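PDB 2B5D: alpha-Amylase from Thermotoga maritima, which belongs to glycosyl hydrolase family 57, whose members combine a distorted beta/alpha barrel with a mostly helical C-terminal region. Local coordinates for residues L9-P14 and F348-F353; I57-M62 and I139-A144; A144-L149 and S461-F466; C186-G191 and F204-H209. All coordinates share one frame; numbering follows the deposited sequence.

Interaction 1: L9-P14 and F348-F353; sequences LHAHLP and FDAELF
H10 is held through its backbone on both sides by the residues flanking D349, as expected for two parallel strands lying side by side. Its N-H points to F348 O (N to O 2.8 Å, 165° at the hydrogen). Its carbonyl O receives A350 N at 2.7 Å. A350 comes so close, with CB 3.2 Å from H10 O, that a side chain of one carbon suits the site; that methyl also meets A11 CB at 4.0 Å. L9 and F348 point to one face of the sheet. There L9 CD2 comes obliquely to the ring of F353, 3.8 Å from its CD1; an apolar branched side chain suits this buried site against a phenyl ring. H10 and D349 share the other face. CG of H10 stands anti to the backbone N (chi1 -180°), and D349 OD1 lies at the ring edge, near its plane, 4.5 Å from H10 CD2. The two ring nitrogens are taken up elsewhere, ND1 by S56 OG and NE2 by H146 NE2. Past the strand end, the bent E351 side chain brings its carboxylate back toward H12, and two waters lie between the carboxylate and the loop: one accepts from H12 N (3.1 Å), and the other lies 3.1 Å from H12 O and probably donates to it. The turn D349-L352 starts the chain toward helix 352-356. Strand 3-11 runs here between strands 343-349 and 53-57; L9 packs on L41 of helix 27-47, A11 leans on Y38 of that helix and L61 of helix 59-66, and the H10 ring stacks on W182.

Interaction 2: I57-M62 and I139-A144; sequences ITPPLM and IVTCNA
I57 keeps CG1 anti to its carbonyl carbon (chi1 -52°), and I139 holds CG2 anti to its backbone N; these settings bring the two branches together at 3.8 Å, I57 CG1 to I139 CG2. They belong to neighbouring parallel strands, 53-57 and 137-142, of a beta/alpha barrel-like sheet, and the pair of beta-branched residues fills the layer between sheet and helices. M62 CE touches the same I139 methyl more loosely. Between the backbones there is one weak bond, I57 N to V140 O at 3.5 Å. At the strand end T58 takes the N-cap position of helix 59-66, its CG2 resting 3.7 Å from C142 CB. Two prolines then open the helix, a good place for them because the first turn does not call on their missing N-H groups. The ring of P59 presses CG against C142 O (3.5 Å), with CD beside C142 CB, and P60 sets CD 3.3 Å from A144 O. F515 of a loop and N169 of helix 156-174 touch P59. A water links the two strand ends, donating to I57 O at 2.8 Å and lying 2.9 Å from T141 OG1.

Interaction 3: A144-L149 and S461-F466; sequences ATHAFL and SSDWAF
The loop that follows barrel strand 137-142 meets the C-terminal helical region at H146 and S462, the latter in the loop between helices 443-458 and 473-496. H146 O is gripped twice by one residue. S462 OG donates to it at 2.8 Å from nearly straight ahead, the C=O...O angle being 169°, while S462 N comes from above the carbonyl plane at 3.1 Å. The serine manages both because its OG stands between its own backbone N and carbonyl carbon (chi1 63°), on the same side as the N-H. A small hydroxyl suits this place, since the imidazole of H146 turns its edge to it, S462 OG lying in the ring plane 2.9 Å from ND1. The H146 and D463 side chains cross at about a right angle, with their ring and carboxylate planes 36° apart and D463 OD2 4.0 Å from H146 ND1. One water ties the loops again, donating to T145 O at 2.7 Å and to D463 OD2 at 2.8 Å. Beside it, T145 CG2 packs 3.5 Å from S461 N, while S461 OG turns to its own helix end at L458 O. The far nitrogen of the H146 ring bonds to H10 NE2, and the ring stacks on H12. The histidines H10, H12 and H146 thus gather with D463 at the C-terminal ends of the barrel strands, where the pocket of beta/alpha barrels usually lies; a role here is only inferred.

Interaction 4: C186-G191 and F204-H209; sequences CGYYQG and FFVDSH
Y188 and F204 set their rings nearly parallel, planes 23° apart, but slid so far that they barely overlap, centroid to centroid 5.2 Å. The rings therefore touch through a few atoms: F204 CE1 sits obliquely 3.4 Å from Y188 CD1, and V206 CG1 also meets the tyrosine ring at a slant. F204 reaches this spot with CG in the crowded position between its backbone N and carbonyl carbon (chi1 58°), while Y188 extends with CG anti to its own N. Phenylalanine suits a greasy site, whereas the tyrosine hydroxyl goes on to D193 OD2. Farther back, C186 settles over the end of the strand: SG is 3.8 Å from F205 O and CB 3.9 Å from D207 N, a fit for a small side chain. D207 then prepares the next helix, its OD2 accepting from H209 N at 3.1 Å as a capping bond, with OD1 salt-bridged to R237; H209 packs on Q244 of the second subunit. The 186-191 loop leads from strand 180-182 into helix 192-198, and the chain returns on strand 203-206, completing a parallel beta-alpha-beta crossover; strand 233-236 is a further parallel neighbour of 203-206.

Overall arrangement
Three of the contacts, interactions 1, 2 and 4, sit on one mixed sheet. Interaction 3 links the loop after strand 137-142 to the loop between helices 443-458 and 473-496. Interactions 1 and 2 have centres 11 Å apart and meet where A11 O probably accepts from T58 N; interactions 2 and 3 have centres 12 Å apart and share A144. Interaction 4 lies farther out, its centre about 19 Å from that of interaction 1. Along the chain, interaction 1 spans interactions 2 and 4, whereas interactions 1 and 3 cross. The strand ends and the C-terminal region thus meet near H10 and H146, which probably hydrogen-bond through their NE2 atoms.

Interaction 1: L9-P14 and F348-F353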
loop_
_atom_site.group_PDB
_atom_site.type_symbol
_atom_site.label_atom_id
_atom_site.label_comp_id
_atom_site.label_asym_id
_atom_site.label_seq_id
_atom_site.Cartn_x
_atom_site.Cartn_y
_atom_site.Cartn_z
ATOM N N LEU A 9 -26.701 -9.458 -26.034
ATOM C CA LEU A 9 -25.383 -8.964 -25.653
ATOM C C LEU A 9 -25.442 -7.642 -24.923
ATOM O O LEU A 9 -25.941 -6.619 -25.469
ATOM C CB LEU A 9 -24.528 -8.730 -26.907
ATOM C CG LEU A 9 -24.216 -9.936 -27.798
ATOM C CD1 LEU A 9 -23.246 -9.539 -28.924
ATOM C CD2 LEU A 9 -23.710 -11.121 -26.996
ATOM N N HIS A 10 -24.881 -7.648 -23.716
ATOM C CA HIS A 10 -24.696 -6.438 -22.927
ATOM C C HIS A 10 -23.301 -5.786 -23.172
ATOM O O HIS A 10 -22.241 -6.337 -22.759
ATOM C CB HIS A 10 -24.864 -6.762 -21.437
ATOM C CG HIS A 10 -24.704 -5.582 -20.544
ATOM N ND1 HIS A 10 -25.311 -4.366 -20.801
ATOM C CD2 HIS A 10 -24.053 -5.436 -19.364
ATOM C CE1 HIS A 10 -25.010 -3.519 -19.834
ATOM N NE2 HIS A 10 -24.272 -4.151 -18.935
ATOM N N ALA A 11 -23.324 -4.642 -23.855
ATOM C CA ALA A 11 -22.133 -3.848 -24.214
ATOM C C ALA A 11 -22.039 -2.592 -23.350
ATOM O O ALA A 11 -22.763 -1.586 -23.536
ATOM C CB ALA A 11 -22.128 -3.477 -25.717
ATOM N N HIS A 12 -21.165 -2.679 -22.365
ATOM C CA HIS A 12 -20.970 -1.598 -21.427
ATOM C C HIS A 12 -19.497 -1.407 -21.076
ATOM O O HIS A 12 -18.769 -2.387 -20.907
ATOM C CB HIS A 12 -21.723 -1.913 -20.136
ATOM C CG HIS A 12 -21.517 -0.882 -19.074
ATOM N ND1 HIS A 12 -20.887 -1.151 -17.879
ATOM C CD2 HIS A 12 -21.815 0.441 -19.054
ATOM C CE1 HIS A 12 -20.849 -0.049 -17.146
ATOM N NE2 HIS A 12 -21.417 0.927 -17.832
ATOM N N LEU A 13 -19.068 -0.155 -20.967
ATOM C CA LEU A 13 -17.854 0.217 -20.248
ATOM C C LEU A 13 -18.133 1.451 -19.419
ATOM O O LEU A 13 -18.945 2.301 -19.841
ATOM C CB LEU A 13 -16.673 0.444 -21.206
ATOM C CG LEU A 13 -16.138 -0.848 -21.872
ATOM C CD1 LEU A 13 -15.211 -0.579 -23.058
ATOM C CD2 LEU A 13 -15.463 -1.721 -20.801
ATOM N N PRO A 14 -17.505 1.538 -18.223
ATOM C CA PRO A 14 -17.586 2.750 -17.395
ATOM C C PRO A 14 -17.065 3.994 -18.165
ATOM O O PRO A 14 -16.288 3.876 -19.143
ATOM C CB PRO A 14 -16.705 2.446 -16.198
ATOM C CG PRO A 14 -15.885 1.132 -16.586
ATOM C CD PRO A 14 -16.666 0.463 -17.633
ATOM N N PHE A 348 -25.575 -12.276 -22.589
ATOM C CA PHE A 348 -24.179 -12.364 -22.233
ATOM C C PHE A 348 -23.564 -11.010 -22.279
ATOM O O PHE A 348 -23.930 -10.178 -23.100
ATOM C CB PHE A 348 -23.467 -13.344 -23.183
ATOM C CG PHE A 348 -24.235 -14.606 -23.349
ATOM C CD1 PHE A 348 -24.823 -14.930 -24.560
ATOM C CD2 PHE A 348 -24.485 -15.419 -22.221
ATOM C CE1 PHE A 348 -25.576 -16.089 -24.678
ATOM C CE2 PHE A 348 -25.247 -16.561 -22.317
ATOM C CZ PHE A 348 -25.802 -16.910 -23.555
ATOM N N ASP A 349 -22.631 -10.813 -21.358
ATOM C CA ASP A 349 -21.640 -9.777 -21.471
ATOM C C ASP A 349 -20.976 -9.744 -22.849
ATOM O O ASP A 349 -20.420 -10.729 -23.279
ATOM C CB ASP A 349 -20.603 -10.027 -20.409
ATOM C CG ASP A 349 -20.270 -8.805 -19.681
ATOM O OD1 ASP A 349 -20.934 -8.530 -18.640
ATOM O OD2 ASP A 349 -19.362 -8.100 -20.193
ATOM N N ALA A 350 -21.039 -8.626 -23.540
ATOM C CA ALA A 350 -20.525 -8.556 -24.925
ATOM C C ALA A 350 -19.046 -8.941 -25.115
ATOM O O ALA A 350 -18.686 -9.555 -26.136
ATOM C CB ALA A 350 -20.770 -7.187 -25.523
ATOM N N GLU A 351 -18.208 -8.560 -24.146
ATOM C CA GLU A 351 -16.751 -8.722 -24.229
ATOM C C GLU A 351 -16.326 -10.169 -24.091
ATOM O O GLU A 351 -15.186 -10.520 -24.454
ATOM C CB GLU A 351 -16.017 -7.893 -23.166
ATOM C CG GLU A 351 -16.678 -7.872 -21.765
ATOM C CD GLU A 351 -17.480 -6.566 -21.548
ATOM O OE1 GLU A 351 -17.171 -5.815 -20.573
ATOM O OE2 GLU A 351 -18.396 -6.284 -22.377
ATOM N N LEU A 352 -17.232 -10.996 -23.547
ATOM C CA LEU A 352 -17.061 -12.424 -23.572
ATOM C C LEU A 352 -16.876 -12.887 -25.028
ATOM O O LEU A 352 -16.216 -13.886 -25.256
ATOM C CB LEU A 352 -18.226 -13.168 -22.890
ATOM C CG LEU A 352 -18.574 -13.071 -21.374
ATOM C CD1 LEU A 352 -19.699 -14.057 -20.967
ATOM C CD2 LEU A 352 -17.385 -13.200 -20.399
ATOM N N PHE A 353 -17.414 -12.159 -26.011
ATOM C CA PHE A 353 -17.302 -12.602 -27.410
ATOM C C PHE A 353 -16.291 -11.765 -28.163
ATOM O O PHE A 353 -16.556 -10.621 -28.553
ATOM C CB PHE A 353 -18.680 -12.649 -28.135
ATOM C CG PHE A 353 -19.658 -13.619 -27.510
ATOM C CD1 PHE A 353 -20.586 -13.182 -26.552
ATOM C CD2 PHE A 353 -19.616 -14.979 -27.825
ATOM C CE1 PHE A 353 -21.473 -14.084 -25.929
ATOM C CE2 PHE A 353 -20.502 -15.894 -27.213
ATOM C CZ PHE A 353 -21.432 -15.438 -26.261
HETATM O O HOH W 1 -20.402 -5.448 -21.308
HETATM O O HOH W 2 -18.411 -4.063 -23.506
#

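Interaction 2: I57-M62 and I139-A144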
loop_
_atom_site.group_PDB
_atom_site.type_symbol
_atom_site.label_atom_id
_atom_site.label_comp_id
_atom_site.label_asym_id
_atom_site.label_seq_id
_atom_site.Cartn_x
_atom_site.Cartn_y
_atom_site.Cartn_z
ATOM N N ILE A 57 -26.292 -0.826 -25.700
ATOM C CA ILE A 57 -25.104 0.002 -25.759
ATOM C C ILE A 57 -25.373 1.069 -24.726
ATOM O O ILE A 57 -26.244 1.938 -24.932
ATOM C CB ILE A 57 -24.860 0.587 -27.150
ATOM C CG1 ILE A 57 -24.883 -0.555 -28.179
ATOM C CG2 ILE A 57 -23.504 1.334 -27.172
ATOM C CD1 ILE A 57 -24.604 -0.131 -29.601
ATOM N N THR A 58 -24.672 0.971 -23.589
ATOM C CA THR A 58 -25.019 1.801 -22.433
ATOM C C THR A 58 -24.678 3.255 -22.735
ATOM O O THR A 58 -23.911 3.529 -23.681
ATOM C CB THR A 58 -24.372 1.302 -21.168
ATOM O OG1 THR A 58 -22.957 1.520 -21.270
ATOM C CG2 THR A 58 -24.681 -0.202 -20.995
ATOM N N PRO A 59 -25.335 4.196 -22.033
ATOM C CA PRO A 59 -24.993 5.579 -22.313
ATOM C C PRO A 59 -23.495 5.945 -22.070
ATOM O O PRO A 59 -22.948 6.673 -22.890
ATOM C CB PRO A 59 -25.970 6.401 -21.428
ATOM C CG PRO A 59 -27.098 5.487 -21.142
ATOM C CD PRO A 59 -26.430 4.074 -21.061
ATOM N N PRO A 60 -22.838 5.443 -20.974
ATOM C CA PRO A 60 -21.390 5.753 -20.849
ATOM C C PRO A 60 -20.593 5.334 -22.086
ATOM O O PRO A 60 -19.773 6.109 -22.587
ATOM C CB PRO A 60 -20.966 4.958 -19.620
ATOM C CG PRO A 60 -22.261 4.903 -18.778
ATOM C CD PRO A 60 -23.299 4.625 -19.829
ATOM N N LEU A 61 -20.882 4.151 -22.611
ATOM C CA LEU A 61 -20.207 3.646 -23.796
ATOM C C LEU A 61 -20.560 4.408 -25.086
ATOM O O LEU A 61 -19.712 4.556 -25.981
ATOM C CB LEU A 61 -20.475 2.147 -23.977
ATOM C CG LEU A 61 -19.821 1.566 -25.234
ATOM C CD1 LEU A 61 -18.283 1.773 -25.274
ATOM C CD2 LEU A 61 -20.216 0.093 -25.478
ATOM N N MET A 62 -21.809 4.857 -25.219
ATOM C CA MET A 62 -22.150 5.710 -26.388
ATOM C C MET A 62 -21.422 7.070 -26.331
ATOM O O MET A 62 -21.012 7.640 -27.357
ATOM C CB MET A 62 -23.669 5.958 -26.487
ATOM C CG MET A 62 -24.522 4.741 -26.828
ATOM S SD MET A 62 -26.025 5.222 -27.754
ATOM C CE MET A 62 -26.660 3.574 -28.069
ATOM N N ILE A 139 -31.334 -2.526 -30.354
ATOM C CA ILE A 139 -30.475 -1.905 -29.344
ATOM C C ILE A 139 -31.333 -1.237 -28.287
ATOM O O ILE A 139 -32.100 -0.323 -28.587
ATOM C CB ILE A 139 -29.595 -0.780 -29.947
ATOM C CG1 ILE A 139 -28.916 -1.216 -31.237
ATOM C CG2 ILE A 139 -28.634 -0.235 -28.924
ATOM C CD1 ILE A 139 -28.391 -0.069 -31.997
ATOM N N VAL A 140 -31.192 -1.719 -27.054
ATOM C CA VAL A 140 -31.853 -1.188 -25.903
ATOM C C VAL A 140 -30.916 -0.204 -25.142
ATOM O O VAL A 140 -29.682 -0.211 -25.332
ATOM C CB VAL A 140 -32.304 -2.335 -25.014
ATOM C CG1 VAL A 140 -33.074 -3.377 -25.856
ATOM C CG2 VAL A 140 -31.130 -2.988 -24.311
ATOM N N THR A 141 -31.497 0.659 -24.317
ATOM C CA THR A 141 -30.710 1.626 -23.546
ATOM C C THR A 141 -30.366 1.003 -22.197
ATOM O O THR A 141 -30.692 -0.157 -21.952
ATOM C CB THR A 141 -31.483 3.019 -23.346
ATOM O OG1 THR A 141 -30.647 3.939 -22.630
ATOM C CG2 THR A 141 -32.738 2.855 -22.550
ATOM N N CYS A 142 -29.752 1.780 -21.307
ATOM C CA CYS A 142 -29.486 1.346 -19.954
ATOM C C CYS A 142 -29.641 2.564 -19.057
ATOM O O CYS A 142 -29.643 3.663 -19.551
ATOM C CB CYS A 142 -28.041 0.748 -19.910
ATOM S SG CYS A 142 -27.585 0.149 -18.300
ATOM N N ASN A 143 -29.782 2.411 -17.743
ATOM C CA ASN A 143 -29.781 3.609 -16.920
ATOM C C ASN A 143 -28.483 4.433 -17.095
ATOM O O ASN A 143 -27.448 3.877 -17.563
ATOM C CB ASN A 143 -30.134 3.344 -15.446
ATOM C CG ASN A 143 -29.471 2.111 -14.854
ATOM O OD1 ASN A 143 -29.636 0.996 -15.331
ATOM N ND2 ASN A 143 -28.832 2.295 -13.726
ATOM N N ALA A 144 -28.499 5.738 -16.758
ATOM C CA ALA A 144 -27.550 6.689 -17.400
ATOM C C ALA A 144 -26.104 6.292 -17.073
ATOM O O ALA A 144 -25.180 6.472 -17.870
ATOM C CB ALA A 144 -27.800 8.132 -16.908
HETATM O O HOH W 3 -28.188 3.732 -24.136
#

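Interaction 3: A144-L149 and S461-F466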
loop_
_atom_site.group_PDB
_atom_site.type_symbol
_atom_site.label_atom_id
_atom_site.label_comp_id
_atom_site.label_asym_id
_atom_site.label_seq_id
_atom_site.Cartn_x
_atom_site.Cartn_y
_atom_site.Cartn_z
ATOM N N ALA A 144 -28.499 5.738 -16.758
ATOM C CA ALA A 144 -27.550 6.689 -17.400
ATOM C C ALA A 144 -26.104 6.292 -17.073
ATOM O O ALA A 144 -25.180 6.472 -17.870
ATOM C CB ALA A 144 -27.800 8.132 -16.908
ATOM N N THR A 145 -25.926 5.771 -15.874
ATOM C CA THR A 145 -24.597 5.562 -15.410
ATOM C C THR A 145 -24.350 4.102 -14.988
ATOM O O THR A 145 -23.314 3.824 -14.404
ATOM C CB THR A 145 -24.302 6.666 -14.375
ATOM O OG1 THR A 145 -23.215 7.465 -14.838
ATOM C CG2 THR A 145 -24.152 6.234 -13.001
ATOM N N HIS A 146 -25.315 3.200 -15.265
ATOM C CA HIS A 146 -25.212 1.771 -14.937
ATOM C C HIS A 146 -25.107 1.660 -13.425
ATOM O O HIS A 146 -24.386 0.810 -12.878
ATOM C CB HIS A 146 -24.005 1.158 -15.646
ATOM C CG HIS A 146 -24.050 -0.332 -15.819
ATOM N ND1 HIS A 146 -23.554 -1.210 -14.867
ATOM C CD2 HIS A 146 -24.437 -1.097 -16.873
ATOM C CE1 HIS A 146 -23.691 -2.449 -15.310
ATOM N NE2 HIS A 146 -24.212 -2.407 -16.529
ATOM N N ALA A 147 -25.803 2.557 -12.741
ATOM C CA ALA A 147 -25.974 2.408 -11.306
ATOM C C ALA A 147 -26.885 1.219 -11.005
ATOM O O ALA A 147 -27.803 0.916 -11.764
ATOM C CB ALA A 147 -26.575 3.732 -10.679
ATOM N N PHE A 148 -26.683 0.596 -9.862
ATOM C CA PHE A 148 -27.480 -0.529 -9.473
ATOM C C PHE A 148 -28.679 0.060 -8.753
ATOM O O PHE A 148 -28.572 0.433 -7.597
ATOM C CB PHE A 148 -26.652 -1.443 -8.567
ATOM C CG PHE A 148 -27.385 -2.620 -8.019
ATOM C CD1 PHE A 148 -27.568 -2.732 -6.661
ATOM C CD2 PHE A 148 -27.780 -3.670 -8.840
ATOM C CE1 PHE A 148 -28.233 -3.844 -6.110
ATOM C CE2 PHE A 148 -28.428 -4.794 -8.304
ATOM C CZ PHE A 148 -28.651 -4.863 -6.908
ATOM N N LEU A 149 -29.837 0.051 -9.441
ATOM C CA LEU A 149 -30.997 0.867 -9.020
ATOM C C LEU A 149 -31.596 0.411 -7.707
ATOM O O LEU A 149 -32.054 1.235 -6.981
ATOM C CB LEU A 149 -32.054 0.973 -10.112
ATOM C CG LEU A 149 -31.514 1.516 -11.426
ATOM C CD1 LEU A 149 -32.560 1.403 -12.578
ATOM C CD2 LEU A 149 -30.906 2.963 -11.282
ATOM N N SER A 461 -21.900 4.808 -10.676
ATOM C CA SER A 461 -21.455 3.668 -11.471
ATOM C C SER A 461 -21.252 2.409 -10.620
ATOM O O SER A 461 -20.517 2.443 -9.619
ATOM C CB SER A 461 -20.160 3.993 -12.194
ATOM O OG SER A 461 -20.296 5.172 -12.967
ATOM N N SER A 462 -21.926 1.319 -11.019
ATOM C CA SER A 462 -21.889 0.044 -10.276
ATOM C C SER A 462 -20.493 -0.586 -10.399
ATOM O O SER A 462 -19.971 -1.204 -9.453
ATOM C CB SER A 462 -22.941 -0.940 -10.791
ATOM O OG SER A 462 -22.628 -1.235 -12.140
ATOM N N ASP A 463 -19.943 -0.448 -11.597
ATOM C CA ASP A 463 -18.518 -0.601 -11.888
ATOM C C ASP A 463 -17.545 -0.238 -10.762
ATOM O O ASP A 463 -16.604 -1.010 -10.516
ATOM C CB ASP A 463 -18.172 0.233 -13.132
ATOM C CG ASP A 463 -19.155 0.009 -14.256
ATOM O OD1 ASP A 463 -19.005 -0.994 -14.969
ATOM O OD2 ASP A 463 -20.086 0.827 -14.411
ATOM N N TRP A 464 -17.739 0.918 -10.108
ATOM C CA TRP A 464 -16.872 1.308 -8.975
ATOM C C TRP A 464 -17.236 0.681 -7.627
ATOM O O TRP A 464 -16.671 1.092 -6.603
ATOM C CB TRP A 464 -16.817 2.825 -8.728
ATOM C CG TRP A 464 -16.836 3.764 -9.883
ATOM C CD1 TRP A 464 -17.536 4.955 -9.953
ATOM C CD2 TRP A 464 -16.115 3.645 -11.121
ATOM N NE1 TRP A 464 -17.308 5.560 -11.166
ATOM C CE2 TRP A 464 -16.443 4.784 -11.903
ATOM C CE3 TRP A 464 -15.224 2.685 -11.647
ATOM C CZ2 TRP A 464 -15.909 4.994 -13.178
ATOM C CZ3 TRP A 464 -14.703 2.886 -12.912
ATOM C CH2 TRP A 464 -15.041 4.044 -13.665
ATOM N N ALA A 465 -18.160 -0.285 -7.604
ATOM C CA ALA A 465 -18.785 -0.710 -6.332
ATOM C C ALA A 465 -18.704 -2.216 -6.051
ATOM O O ALA A 465 -18.336 -2.642 -4.951
ATOM C CB ALA A 465 -20.253 -0.209 -6.260
ATOM N N PHE A 466 -19.094 -2.999 -7.049
ATOM C CA PHE A 466 -18.985 -4.453 -7.045
ATOM C C PHE A 466 -18.862 -4.741 -8.523
ATOM O O PHE A 466 -19.814 -5.224 -9.165
HETATM O O HOH W 4 -21.001 3.110 -15.652
#

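Interaction 4: C186-G191 and F204-H209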
loop_
_atom_site.group_PDB
_atom_site.type_symbol
_atom_site.label_atom_id
_atom_site.label_comp_id
_atom_site.label_asym_id
_atom_site.label_seq_id
_atom_site.Cartn_x
_atom_site.Cartn_y
_atom_site.Cartn_z
ATOM N N CYS A 186 -29.302 -6.489 -13.949
ATOM C CA CYS A 186 -30.753 -6.777 -13.846
ATOM C C CYS A 186 -31.384 -6.356 -12.512
ATOM O O CYS A 186 -32.343 -6.983 -12.039
ATOM C CB CYS A 186 -31.025 -8.279 -14.197
ATOM S SG CYS A 186 -30.759 -8.521 -16.004
ATOM N N GLY A 187 -30.813 -5.346 -11.876
ATOM C CA GLY A 187 -31.304 -4.895 -10.589
ATOM C C GLY A 187 -32.714 -4.312 -10.758
ATOM O O GLY A 187 -32.918 -3.295 -11.400
ATOM N N TYR A 188 -33.671 -5.018 -10.202
ATOM C CA TYR A 188 -35.056 -4.725 -10.360
ATOM C C TYR A 188 -35.624 -4.804 -8.960
ATOM O O TYR A 188 -35.258 -5.691 -8.194
ATOM C CB TYR A 188 -35.778 -5.720 -11.287
ATOM C CG TYR A 188 -37.293 -5.362 -11.361
ATOM C CD1 TYR A 188 -37.766 -4.348 -12.242
ATOM C CD2 TYR A 188 -38.214 -5.974 -10.513
ATOM C CE1 TYR A 188 -39.144 -4.010 -12.299
ATOM C CE2 TYR A 188 -39.560 -5.631 -10.547
ATOM C CZ TYR A 188 -40.013 -4.637 -11.424
ATOM O OH TYR A 188 -41.354 -4.342 -11.447
ATOM N N TYR A 189 -36.446 -3.820 -8.619
ATOM C CA TYR A 189 -37.233 -3.842 -7.377
ATOM C C TYR A 189 -38.682 -3.448 -7.701
ATOM O O TYR A 189 -38.971 -2.814 -8.715
ATOM C CB TYR A 189 -36.644 -2.911 -6.293
ATOM C CG TYR A 189 -36.664 -1.445 -6.651
ATOM C CD1 TYR A 189 -35.626 -0.881 -7.414
ATOM C CD2 TYR A 189 -37.722 -0.630 -6.253
ATOM C CE1 TYR A 189 -35.628 0.499 -7.749
ATOM C CE2 TYR A 189 -37.747 0.720 -6.565
ATOM C CZ TYR A 189 -36.697 1.281 -7.302
ATOM O OH TYR A 189 -36.752 2.599 -7.616
ATOM N N GLN A 190 -39.586 -3.835 -6.832
ATOM C CA GLN A 190 -40.998 -3.714 -7.155
ATOM C C GLN A 190 -41.475 -2.272 -7.219
ATOM O O GLN A 190 -41.261 -1.484 -6.297
ATOM C CB GLN A 190 -41.808 -4.488 -6.126
ATOM C CG GLN A 190 -42.145 -5.827 -6.587
ATOM C CD GLN A 190 -43.147 -6.435 -5.684
ATOM O OE1 GLN A 190 -44.144 -6.975 -6.148
ATOM N NE2 GLN A 190 -42.922 -6.328 -4.366
ATOM N N GLY A 191 -42.059 -1.901 -8.341
ATOM C CA GLY A 191 -42.429 -0.509 -8.495
ATOM C C GLY A 191 -41.637 0.148 -9.586
ATOM O O GLY A 191 -42.109 1.112 -10.197
ATOM N N PHE A 204 -38.152 -4.604 -20.364
ATOM C CA PHE A 204 -36.889 -4.793 -19.733
ATOM C C PHE A 204 -36.529 -6.314 -19.587
ATOM O O PHE A 204 -37.328 -7.184 -19.964
ATOM C CB PHE A 204 -36.859 -4.081 -18.390
ATOM C CG PHE A 204 -37.928 -4.518 -17.443
ATOM C CD1 PHE A 204 -37.608 -5.014 -16.208
ATOM C CD2 PHE A 204 -39.260 -4.314 -17.742
ATOM C CE1 PHE A 204 -38.598 -5.373 -15.356
ATOM C CE2 PHE A 204 -40.255 -4.646 -16.849
ATOM C CZ PHE A 204 -39.938 -5.165 -15.685
ATOM N N PHE A 205 -35.344 -6.597 -19.029
ATOM C CA PHE A 205 -34.845 -7.989 -18.789
ATOM C C PHE A 205 -34.687 -8.171 -17.286
ATOM O O PHE A 205 -34.303 -7.232 -16.572
ATOM C CB PHE A 205 -33.563 -8.229 -19.546
ATOM C CG PHE A 205 -33.717 -8.177 -21.082
ATOM C CD1 PHE A 205 -33.567 -6.971 -21.772
ATOM C CD2 PHE A 205 -33.959 -9.348 -21.813
ATOM C CE1 PHE A 205 -33.711 -6.892 -23.178
ATOM C CE2 PHE A 205 -34.096 -9.312 -23.229
ATOM C CZ PHE A 205 -33.970 -8.053 -23.914
ATOM N N VAL A 206 -35.108 -9.313 -16.772
ATOM C CA VAL A 206 -34.860 -9.625 -15.379
ATOM C C VAL A 206 -34.133 -11.016 -15.301
ATOM O O VAL A 206 -34.079 -11.770 -16.280
ATOM C CB VAL A 206 -36.190 -9.658 -14.566
ATOM C CG1 VAL A 206 -36.942 -8.255 -14.581
ATOM C CG2 VAL A 206 -37.090 -10.710 -15.096
ATOM N N ASP A 207 -33.568 -11.271 -14.136
ATOM C CA ASP A 207 -33.119 -12.543 -13.670
ATOM C C ASP A 207 -34.323 -13.478 -13.492
ATOM O O ASP A 207 -35.457 -13.030 -13.175
ATOM C CB ASP A 207 -32.487 -12.382 -12.286
ATOM C CG ASP A 207 -31.782 -13.661 -11.804
ATOM O OD1 ASP A 207 -30.848 -14.104 -12.500
ATOM O OD2 ASP A 207 -32.124 -14.208 -10.713
ATOM N N SER A 208 -34.024 -14.782 -13.621
ATOM C CA SER A 208 -34.935 -15.881 -13.460
ATOM C C SER A 208 -35.655 -15.845 -12.148
ATOM O O SER A 208 -36.820 -16.217 -12.077
ATOM C CB SER A 208 -34.116 -17.214 -13.514
ATOM O OG SER A 208 -33.547 -17.305 -14.789
ATOM N N HIS A 209 -34.961 -15.412 -11.106
ATOM C CA HIS A 209 -35.574 -15.330 -9.777
ATOM C C HIS A 209 -36.797 -14.313 -9.722
ATOM O O HIS A 209 -37.679 -14.375 -8.815
ATOM C CB HIS A 209 -34.487 -14.891 -8.808
ATOM C CG HIS A 209 -34.923 -14.876 -7.387
ATOM N ND1 HIS A 209 -35.268 -13.707 -6.722
ATOM C CD2 HIS A 209 -35.040 -15.877 -6.481
ATOM C CE1 HIS A 209 -35.598 -14.001 -5.473
ATOM N NE2 HIS A 209 -35.465 -15.308 -5.299
#